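Local coordinates for pathogenicity island protein (Staphylococcus aureus subsp. aureus, PDB 3HL6), which is of unknown function but is encoded on a staphylococcal pathogenicity island and belongs to a family of putative mobile pathogenicity island proteins, at residues A196-R199 / K200-L204; N188-Q191 / E192-K195; E175-K178 / L179-F183. One frame throughout, in Å; residues are numbered along the deposited sequence.

Interaction 1: A196-R199 / K200-L204; sequences ALER and KLNDL
Ala196 O receives the backbone amide of Lys200, with Lys200 N 3.1 Å away. The Lys200 side chain leaves over the same carbonyl: its CG, beside the backbone N (chi1 -78°), lies 3.5 Å from Ala196 O before the extended chain leads off. One residue on, Leu197 O accepts from Leu201 N at 3.0 Å, and Leu201 CG rests 3.3 Å from that oxygen. The two side chains also meet, Leu197 CG lying 4.2 Å from Leu201 CD1. Leucines spaced four apart mark the buried stripe of an amphipathic helix, and here the stripe of helix 191-208 packs on Leu179 of helix 171-184, its roughly antiparallel partner in a helical hairpin. Glu198 is partly exposed; its backbone O is weakly bonded by Asn202 N, but the crowding of Asn202 ND2 on Glu198 O leaves both the side-chain amide and this bond doubtful. Arg199 O takes Asp203 N at 2.8 Å. The arginine side chain bends at chi3 (51°) and folds back along the helix, bringing one face of its guanidinium to Ala196 CA, which stands 3.7 Å off the guanidinium plane and off-centre.

Interaction 2: N188-Q191 / E192-K195; sequences NATQ and EDYK
Thr190 and Asp193 grip each other from both directions. The carboxylate atom Asp193 OD1 takes the backbone amide of Thr190, with Thr190 N 2.8 Å away and an N-H...O angle of 170°. The amide comes on the anti side of the carboxylate and 32° out of its plane. A second, weak bond reaches the same Asp193 OD1 from the threonine hydroxyl, Thr190 OG1, also at 2.8 Å, so one carboxylate oxygen serves two donors. Thr190 OG1 is placed for this by a chi1 of 66°, which sets it between the backbone N and the carbonyl carbon, and it also accepts weakly from Asp193 N at 3.3 Å and from Glu192 N at 3.4 Å. This is a capping box: Thr190 is the N-cap of helix 191-208, and side chain and backbone exchange bonds to occupy amides of the first turn that have no preceding helical carbonyl. The negative carboxylate probably also interacts favourably with the helix N-terminus, although the nearby carboxylate of Glu187 probably repels that of Asp193. On the packed side, Ala189 CB lies 4.0 Å from Asp193 OD1, and the buried Tyr194, whose N bonds to Thr190 O at 3.1 Å, turns its ring toward Met115, Leu118 and Gln119 of helix 112-121. The solvent side is looser: Gln191, Glu192 and Lys195 are exposed, and Glu192 touches the cap chiefly through its CB, 3.6 Å from Thr190 OG1.

Interaction 3: E175-K178 / L179-F183; sequences EGLK and LVTEF
The Glu175 carboxylate meets Leu179 obliquely: Leu179 CD2 lies 3.6 Å from Glu175 OE2, the methyl sitting outside that oxygen and off the carboxylate plane. A bend at chi2 (62°) swings the carboxylate forward toward Leu179, one turn on, while Glu175 CG lies against the other branch, 4.0 Å from Leu179 CD1. The second carboxylate, on Glu182, stands farther off; its residue touches 175-178 through CB and through the backbone, where Glu182 N bonds to Lys178 O at 2.8 Å. Lys178 NZ and the Glu182 carboxylate may attract each other weakly, though they are not in contact. Behind these groups runs the regular i to i+4 ladder of an alpha-helix, including Leu179 N to Glu175 O at 2.9 Å and the longer Val180 N to Gly176 O. Thr181 adds a side-chain feature to it. With chi1 at 61°, its hydroxyl is folded against the preceding turn, Thr181 OG1 lying 2.9 Å from Leu177 O and 3.2 Å from Lys178 O; which of the two carbonyls takes the proton is not settled, but either would give the proton of this buried side chain's hydroxyl an acceptor within its own helix. Its methyl, Thr181 CG2, packs 3.9 Å from Leu177 CD1. Helix 171-184 lies among three neighbours: Leu177, Val180 and Thr181 meet helix 152-163, Leu177, Lys178 and Thr181 reach Val57 on strand 52-57, and Leu179 turns to helix 191-208.

Overall arrangement
The three contacts trace one helical hairpin. Interaction 3 lies on helix 171-184, about 9 Å from the centre of the chain; interaction 2 caps the start of helix 191-208, about 21 Å out, and interaction 1 continues directly along that helix, with centres about 13 Å apart. The two helices meet at two places. Near the turn, Phe183 CE2 packs 3.5 Å from Tyr194 CA and 3.8 Å from Ala189 CB, joining interactions 2 and 3. Further on, Leu179 joins interactions 3 and 1, whose centres are about 10 Å apart: its CD1 lies 3.7 Å from both Leu201 CD2 and Leu204 CD1.

Interaction 1: A196-R199 / K200-L204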
ATOM      1  N   ALA B 196     -35.418  10.800   8.462  1.00 63.14           N
ATOM      2  CA  ALA B 196     -34.593  11.469   9.463  1.00 62.15           C
ATOM      3  C   ALA B 196     -33.126  11.479   9.020  1.00 61.77           C
ATOM      4  O   ALA B 196     -32.466  12.519   9.037  1.00 61.55           O
ATOM      5  CB  ALA B 196     -34.755  10.783  10.832  1.00 61.85           C
ATOM      6  N   LEU B 197     -32.631  10.317   8.607  1.00 61.43           N
ATOM      7  CA  LEU B 197     -31.286  10.193   8.059  1.00 61.46           C
ATOM      8  C   LEU B 197     -31.072  11.013   6.795  1.00 61.91           C
ATOM      9  O   LEU B 197     -29.986  11.564   6.583  1.00 62.20           O
ATOM     10  CB  LEU B 197     -30.955   8.731   7.781  1.00 61.14           C
ATOM     11  CG  LEU B 197     -29.647   8.456   7.040  1.00 61.12           C
ATOM     12  CD1 LEU B 197     -28.577   8.034   8.011  1.00 59.42           C
ATOM     13  CD2 LEU B 197     -29.834   7.378   5.954  1.00 61.39           C
ATOM     14  N   GLU B 198     -32.087  11.111   5.945  1.00 62.26           N
ATOM     15  CA  GLU B 198     -31.867  11.770   4.664  1.00 62.93           C
ATOM     16  C   GLU B 198     -31.809  13.283   4.827  1.00 63.13           C
ATOM     17  O   GLU B 198     -31.216  13.972   4.002  1.00 63.69           O
ATOM     18  CB  GLU B 198     -32.917  11.396   3.614  1.00 62.87           C
ATOM     19  CG  GLU B 198     -33.317  12.596   2.769  1.00 63.88           C
ATOM     20  CD  GLU B 198     -33.853  12.238   1.387  1.00 66.70           C
ATOM     21  OE1 GLU B 198     -33.211  12.622   0.393  1.00 68.94           O
ATOM     22  OE2 GLU B 198     -34.923  11.609   1.272  1.00 68.17           O
ATOM     23  N   ARG B 199     -32.433  13.814   5.876  1.00 63.18           N
ATOM     24  CA  ARG B 199     -32.271  15.235   6.160  1.00 62.81           C
ATOM     25  C   ARG B 199     -30.924  15.507   6.836  1.00 62.12           C
ATOM     26  O   ARG B 199     -30.225  16.441   6.448  1.00 62.17           O
ATOM     27  CB  ARG B 199     -33.470  15.811   6.944  1.00 63.29           C
ATOM     28  CG  ARG B 199     -33.389  15.710   8.474  1.00 64.87           C
ATOM     29  CD  ARG B 199     -34.685  16.194   9.124  1.00 66.60           C
ATOM     30  NE  ARG B 199     -35.873  15.548   8.534  1.00 67.69           N
ATOM     31  CZ  ARG B 199     -36.707  14.749   9.204  1.00 65.81           C
ATOM     32  NH1 ARG B 199     -36.497  14.490  10.493  1.00 66.71           N
ATOM     33  NH2 ARG B 199     -37.743  14.207   8.590  1.00 62.14           N
ATOM     34  N   LYS B 200     -30.541  14.676   7.806  1.00 61.13           N
ATOM     35  CA  LYS B 200     -29.230  14.812   8.445  1.00 60.61           C
ATOM     36  C   LYS B 200     -28.081  14.860   7.442  1.00 60.57           C
ATOM     37  O   LYS B 200     -27.210  15.737   7.513  1.00 60.71           O
ATOM     38  CB  LYS B 200     -28.993  13.703   9.446  1.00 60.48           C
ATOM     39  CG  LYS B 200     -29.719  13.932  10.777  1.00 60.31           C
ATOM     40  CD  LYS B 200     -29.563  12.698  11.651  1.00 60.06           C
ATOM     41  CE  LYS B 200     -30.775  12.553  12.651  1.00 60.18           C
ATOM     42  NZ  LYS B 200     -30.364  11.556  13.712  1.00 60.72           N
ATOM     43  N   LEU B 201     -28.094  13.930   6.489  1.00 60.37           N
ATOM     44  CA  LEU B 201     -27.054  13.870   5.474  1.00 59.41           C
ATOM     45  C   LEU B 201     -27.112  15.076   4.564  1.00 59.19           C
ATOM     46  O   LEU B 201     -26.088  15.585   4.138  1.00 59.36           O
ATOM     47  CB  LEU B 201     -27.165  12.588   4.660  1.00 59.41           C
ATOM     48  CG  LEU B 201     -26.893  11.261   5.371  1.00 59.09           C
ATOM     49  CD1 LEU B 201     -26.877  10.142   4.331  1.00 59.08           C
ATOM     50  CD2 LEU B 201     -25.594  11.286   6.175  1.00 56.39           C
ATOM     51  N   ASN B 202     -28.308  15.549   4.262  1.00 59.40           N
ATOM     52  CA  ASN B 202     -28.426  16.812   3.536  1.00 59.55           C
ATOM     53  C   ASN B 202     -27.858  18.024   4.283  1.00 59.05           C
ATOM     54  O   ASN B 202     -27.221  18.883   3.673  1.00 58.71           O
ATOM     55  CB  ASN B 202     -29.865  17.051   3.131  1.00 59.98           C
ATOM     56  CG  ASN B 202     -30.306  16.113   2.048  1.00 61.18           C
ATOM     57  OD1 ASN B 202     -29.662  16.011   1.001  1.00 64.09           O
ATOM     58  ND2 ASN B 202     -31.400  15.404   2.289  1.00 61.53           N
ATOM     59  N   ASP B 203     -28.063  18.068   5.596  1.00 58.66           N
ATOM     60  CA  ASP B 203     -27.470  19.103   6.442  1.00 58.70           C
ATOM     61  C   ASP B 203     -25.977  19.104   6.308  1.00 58.73           C
ATOM     62  O   ASP B 203     -25.331  20.153   6.380  1.00 58.90           O
ATOM     63  CB  ASP B 203     -27.758  18.803   7.895  1.00 59.19           C
ATOM     64  CG  ASP B 203     -29.071  19.367   8.351  1.00 60.40           C
ATOM     65  OD1 ASP B 203     -29.821  19.916   7.488  1.00 59.19           O
ATOM     66  OD2 ASP B 203     -29.340  19.244   9.572  1.00 60.80           O
ATOM     67  N   LEU B 204     -25.425  17.902   6.154  1.00 58.18           N
ATOM     68  CA  LEU B 204     -23.982  17.724   6.132  1.00 56.67           C
ATOM     69  C   LEU B 204     -23.458  17.954   4.730  1.00 56.32           C
ATOM     70  O   LEU B 204     -22.450  18.646   4.526  1.00 56.44           O
ATOM     71  CB  LEU B 204     -23.616  16.326   6.601  1.00 56.66           C
ATOM     72  CG  LEU B 204     -23.939  15.915   8.030  1.00 53.42           C
ATOM     73  CD1 LEU B 204     -23.683  14.433   8.109  1.00 53.25           C
ATOM     74  CD2 LEU B 204     -23.055  16.644   9.024  1.00 52.49           C
TER

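Interaction 2: N188-Q191 / E192-K195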
ATOM      1  N   ASN B 188     -35.113  -2.820  12.209  1.00 87.72           N
ATOM      2  CA  ASN B 188     -35.993  -3.035  11.049  1.00 87.72           C
ATOM      3  C   ASN B 188     -36.404  -1.666  10.518  1.00 87.46           C
ATOM      4  O   ASN B 188     -37.595  -1.382  10.351  1.00 87.41           O
ATOM      5  CB  ASN B 188     -37.237  -3.863  11.443  1.00 87.90           C
ATOM      6  CG  ASN B 188     -36.871  -5.099  12.269  1.00 88.55           C
ATOM      7  OD1 ASN B 188     -37.714  -5.954  12.540  1.00 88.38           O
ATOM      8  ND2 ASN B 188     -35.608  -5.191  12.670  1.00 89.31           N
ATOM      9  N   ALA B 189     -35.403  -0.823  10.267  1.00 87.24           N
ATOM     10  CA  ALA B 189     -35.569   0.629  10.313  1.00 86.69           C
ATOM     11  C   ALA B 189     -36.779   1.056   9.483  1.00 86.26           C
ATOM     12  O   ALA B 189     -37.097   0.441   8.443  1.00 86.73           O
ATOM     13  CB  ALA B 189     -34.292   1.327   9.807  1.00 86.77           C
ATOM     14  N   THR B 190     -37.450   2.111   9.943  1.00 85.15           N
ATOM     15  CA  THR B 190     -38.747   2.477   9.402  1.00 83.93           C
ATOM     16  C   THR B 190     -38.556   3.570   8.353  1.00 83.35           C
ATOM     17  O   THR B 190     -37.455   4.093   8.212  1.00 83.56           O
ATOM     18  CB  THR B 190     -39.675   2.944  10.531  1.00 84.03           C
ATOM     19  OG1 THR B 190     -39.171   4.161  11.092  1.00 83.66           O
ATOM     20  CG2 THR B 190     -39.723   1.890  11.623  1.00 83.36           C
ATOM     21  N   GLN B 191     -39.609   3.907   7.610  1.00 82.31           N
ATOM     22  CA  GLN B 191     -39.529   5.004   6.643  1.00 81.21           C
ATOM     23  C   GLN B 191     -39.119   6.287   7.344  1.00 79.90           C
ATOM     24  O   GLN B 191     -38.450   7.134   6.754  1.00 79.79           O
ATOM     25  CB  GLN B 191     -40.863   5.218   5.924  1.00 81.71           C
ATOM     26  CG  GLN B 191     -40.740   5.381   4.406  1.00 83.41           C
ATOM     27  CD  GLN B 191     -41.995   5.990   3.751  1.00 86.45           C
ATOM     28  OE1 GLN B 191     -43.143   5.627   4.071  1.00 86.70           O
ATOM     29  NE2 GLN B 191     -41.772   6.920   2.823  1.00 87.07           N
ATOM     30  N   GLU B 192     -39.516   6.417   8.608  1.00 78.14           N
ATOM     31  CA  GLU B 192     -39.227   7.615   9.393  1.00 76.63           C
ATOM     32  C   GLU B 192     -37.743   7.710   9.740  1.00 74.97           C
ATOM     33  O   GLU B 192     -37.152   8.796   9.732  1.00 75.19           O
ATOM     34  CB  GLU B 192     -40.051   7.620  10.683  1.00 76.99           C
ATOM     35  CG  GLU B 192     -41.563   7.572  10.478  1.00 79.08           C
ATOM     36  CD  GLU B 192     -42.048   8.515   9.375  1.00 81.71           C
ATOM     37  OE1 GLU B 192     -41.351   9.515   9.073  1.00 82.48           O
ATOM     38  OE2 GLU B 192     -43.128   8.247   8.800  1.00 82.27           O
ATOM     39  N   ASP B 193     -37.140   6.573  10.054  1.00 72.35           N
ATOM     40  CA  ASP B 193     -35.726   6.564  10.360  1.00 70.34           C
ATOM     41  C   ASP B 193     -34.947   6.880   9.094  1.00 68.88           C
ATOM     42  O   ASP B 193     -33.952   7.594   9.138  1.00 68.45           O
ATOM     43  CB  ASP B 193     -35.303   5.216  10.951  1.00 70.56           C
ATOM     44  CG  ASP B 193     -36.187   4.783  12.115  1.00 70.51           C
ATOM     45  OD1 ASP B 193     -36.595   3.597  12.171  1.00 69.23           O
ATOM     46  OD2 ASP B 193     -36.485   5.645  12.973  1.00 71.69           O
ATOM     47  N   TYR B 194     -35.420   6.376   7.952  1.00 67.26           N
ATOM     48  CA  TYR B 194     -34.769   6.708   6.701  1.00 65.22           C
ATOM     49  C   TYR B 194     -34.816   8.207   6.404  1.00 65.02           C
ATOM     50  O   TYR B 194     -33.812   8.776   6.005  1.00 64.77           O
ATOM     51  CB  TYR B 194     -35.303   5.926   5.488  1.00 64.81           C
ATOM     52  CG  TYR B 194     -34.834   6.610   4.236  1.00 61.40           C
ATOM     53  CD1 TYR B 194     -33.527   6.459   3.793  1.00 60.20           C
ATOM     54  CD2 TYR B 194     -35.647   7.495   3.573  1.00 59.29           C
ATOM     55  CE1 TYR B 194     -33.061   7.129   2.685  1.00 59.60           C
ATOM     56  CE2 TYR B 194     -35.195   8.179   2.469  1.00 60.06           C
ATOM     57  CZ  TYR B 194     -33.902   7.991   2.026  1.00 60.02           C
ATOM     58  OH  TYR B 194     -33.467   8.667   0.921  1.00 60.11           O
ATOM     59  N   LYS B 195     -35.969   8.852   6.559  1.00 64.60           N
ATOM     60  CA  LYS B 195     -36.043  10.261   6.172  1.00 64.62           C
ATOM     61  C   LYS B 195     -35.405  11.198   7.197  1.00 63.99           C
ATOM     62  O   LYS B 195     -34.892  12.262   6.839  1.00 64.14           O
ATOM     63  CB  LYS B 195     -37.472  10.707   5.838  1.00 65.03           C
ATOM     64  CG  LYS B 195     -38.566   9.890   6.472  1.00 66.51           C
ATOM     65  CD  LYS B 195     -39.893  10.650   6.512  1.00 68.04           C
ATOM     66  CE  LYS B 195     -40.262  11.246   5.167  1.00 69.36           C
ATOM     67  NZ  LYS B 195     -41.343  12.303   5.303  1.00 68.85           N
TER

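Interaction 3: E175-K178 / L179-F183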
ATOM      1  N   GLU B 175     -19.293  12.345  10.920  1.00 53.18           N
ATOM      2  CA  GLU B 175     -20.688  12.199  11.294  1.00 52.44           C
ATOM      3  C   GLU B 175     -21.431  11.421  10.191  1.00 52.31           C
ATOM      4  O   GLU B 175     -22.200  10.495  10.471  1.00 52.41           O
ATOM      5  CB  GLU B 175     -21.303  13.576  11.546  1.00 52.70           C
ATOM      6  CG  GLU B 175     -22.738  13.561  12.098  1.00 54.96           C
ATOM      7  CD  GLU B 175     -22.841  12.874  13.465  1.00 58.94           C
ATOM      8  OE1 GLU B 175     -21.770  12.622  14.083  1.00 59.52           O
ATOM      9  OE2 GLU B 175     -23.994  12.591  13.913  1.00 59.88           O
ATOM     10  N   GLY B 176     -21.185  11.785   8.935  1.00 51.42           N
ATOM     11  CA  GLY B 176     -21.711  11.027   7.796  1.00 50.49           C
ATOM     12  C   GLY B 176     -21.557   9.522   7.853  1.00 49.69           C
ATOM     13  O   GLY B 176     -22.522   8.783   7.661  1.00 49.23           O
ATOM     14  N   LEU B 177     -20.346   9.049   8.109  1.00 49.59           N
ATOM     15  CA  LEU B 177     -20.110   7.608   8.144  1.00 49.35           C
ATOM     16  C   LEU B 177     -20.803   6.944   9.349  1.00 50.43           C
ATOM     17  O   LEU B 177     -21.285   5.802   9.266  1.00 50.43           O
ATOM     18  CB  LEU B 177     -18.615   7.306   8.113  1.00 48.31           C
ATOM     19  CG  LEU B 177     -18.296   5.812   8.013  1.00 47.21           C
ATOM     20  CD1 LEU B 177     -18.884   5.168   6.704  1.00 45.99           C
ATOM     21  CD2 LEU B 177     -16.809   5.581   8.139  1.00 43.57           C
ATOM     22  N   LYS B 178     -20.871   7.678  10.455  1.00 51.08           N
ATOM     23  CA  LYS B 178     -21.501   7.178  11.651  1.00 52.32           C
ATOM     24  C   LYS B 178     -23.017   7.008  11.482  1.00 52.67           C
ATOM     25  O   LYS B 178     -23.563   5.979  11.900  1.00 52.18           O
ATOM     26  CB  LYS B 178     -21.150   8.100  12.834  1.00 53.35           C
ATOM     27  CG  LYS B 178     -21.886   7.830  14.103  1.00 54.94           C
ATOM     28  CD  LYS B 178     -21.040   8.243  15.303  1.00 60.10           C
ATOM     29  CE  LYS B 178     -21.906   8.271  16.578  1.00 61.93           C
ATOM     30  NZ  LYS B 178     -21.129   8.373  17.850  1.00 64.88           N
ATOM     31  N   LEU B 179     -23.687   7.979  10.852  1.00 52.94           N
ATOM     32  CA  LEU B 179     -25.151   7.903  10.670  1.00 54.42           C
ATOM     33  C   LEU B 179     -25.578   6.800   9.693  1.00 55.46           C
ATOM     34  O   LEU B 179     -26.630   6.157   9.825  1.00 55.50           O
ATOM     35  CB  LEU B 179     -25.721   9.225  10.158  1.00 54.48           C
ATOM     36  CG  LEU B 179     -25.423  10.557  10.844  1.00 55.20           C
ATOM     37  CD1 LEU B 179     -25.488  11.718   9.834  1.00 53.31           C
ATOM     38  CD2 LEU B 179     -26.395  10.775  11.996  1.00 55.03           C
ATOM     39  N   VAL B 180     -24.760   6.608   8.681  1.00 56.47           N
ATOM     40  CA  VAL B 180     -25.019   5.568   7.725  1.00 57.60           C
ATOM     41  C   VAL B 180     -24.749   4.223   8.383  1.00 57.98           C
ATOM     42  O   VAL B 180     -25.523   3.286   8.215  1.00 57.63           O
ATOM     43  CB  VAL B 180     -24.157   5.790   6.477  1.00 57.61           C
ATOM     44  CG1 VAL B 180     -24.220   4.628   5.625  1.00 58.71           C
ATOM     45  CG2 VAL B 180     -24.700   7.045   5.689  1.00 58.87           C
ATOM     46  N   THR B 181     -23.671   4.115   9.156  1.00 58.68           N
ATOM     47  CA  THR B 181     -23.382   2.814   9.736  1.00 60.27           C
ATOM     48  C   THR B 181     -24.363   2.481  10.862  1.00 60.62           C
ATOM     49  O   THR B 181     -24.664   1.318  11.105  1.00 60.62           O
ATOM     50  CB  THR B 181     -21.899   2.633  10.180  1.00 60.05           C
ATOM     51  OG1 THR B 181     -21.572   3.584  11.169  1.00 63.53           O
ATOM     52  CG2 THR B 181     -20.977   2.911   9.050  1.00 60.61           C
ATOM     53  N   GLU B 182     -24.895   3.501  11.515  1.00 61.35           N
ATOM     54  CA  GLU B 182     -25.934   3.275  12.511  1.00 62.36           C
ATOM     55  C   GLU B 182     -27.238   2.787  11.893  1.00 62.53           C
ATOM     56  O   GLU B 182     -27.799   1.760  12.298  1.00 62.33           O
ATOM     57  CB  GLU B 182     -26.200   4.542  13.328  1.00 62.39           C
ATOM     58  CG  GLU B 182     -27.183   4.298  14.450  1.00 64.61           C
ATOM     59  CD  GLU B 182     -27.461   5.544  15.287  1.00 69.31           C
ATOM     60  OE1 GLU B 182     -26.894   6.631  14.997  1.00 69.17           O
ATOM     61  OE2 GLU B 182     -28.268   5.429  16.240  1.00 71.21           O
ATOM     62  N   PHE B 183     -27.720   3.547  10.921  1.00 63.00           N
ATOM     63  CA  PHE B 183     -28.969   3.255  10.248  1.00 63.61           C
ATOM     64  C   PHE B 183     -29.097   1.801   9.843  1.00 64.81           C
ATOM     65  O   PHE B 183     -30.185   1.234   9.848  1.00 64.88           O
ATOM     66  CB  PHE B 183     -29.074   4.138   9.023  1.00 62.86           C
ATOM     67  CG  PHE B 183     -30.295   3.891   8.190  1.00 62.57           C
ATOM     68  CD1 PHE B 183     -30.185   3.294   6.929  1.00 60.98           C
ATOM     69  CD2 PHE B 183     -31.547   4.300   8.626  1.00 61.28           C
ATOM     70  CE1 PHE B 183     -31.303   3.096   6.136  1.00 60.74           C
ATOM     71  CE2 PHE B 183     -32.677   4.096   7.831  1.00 62.52           C
ATOM     72  CZ  PHE B 183     -32.555   3.494   6.583  1.00 60.28           C
TER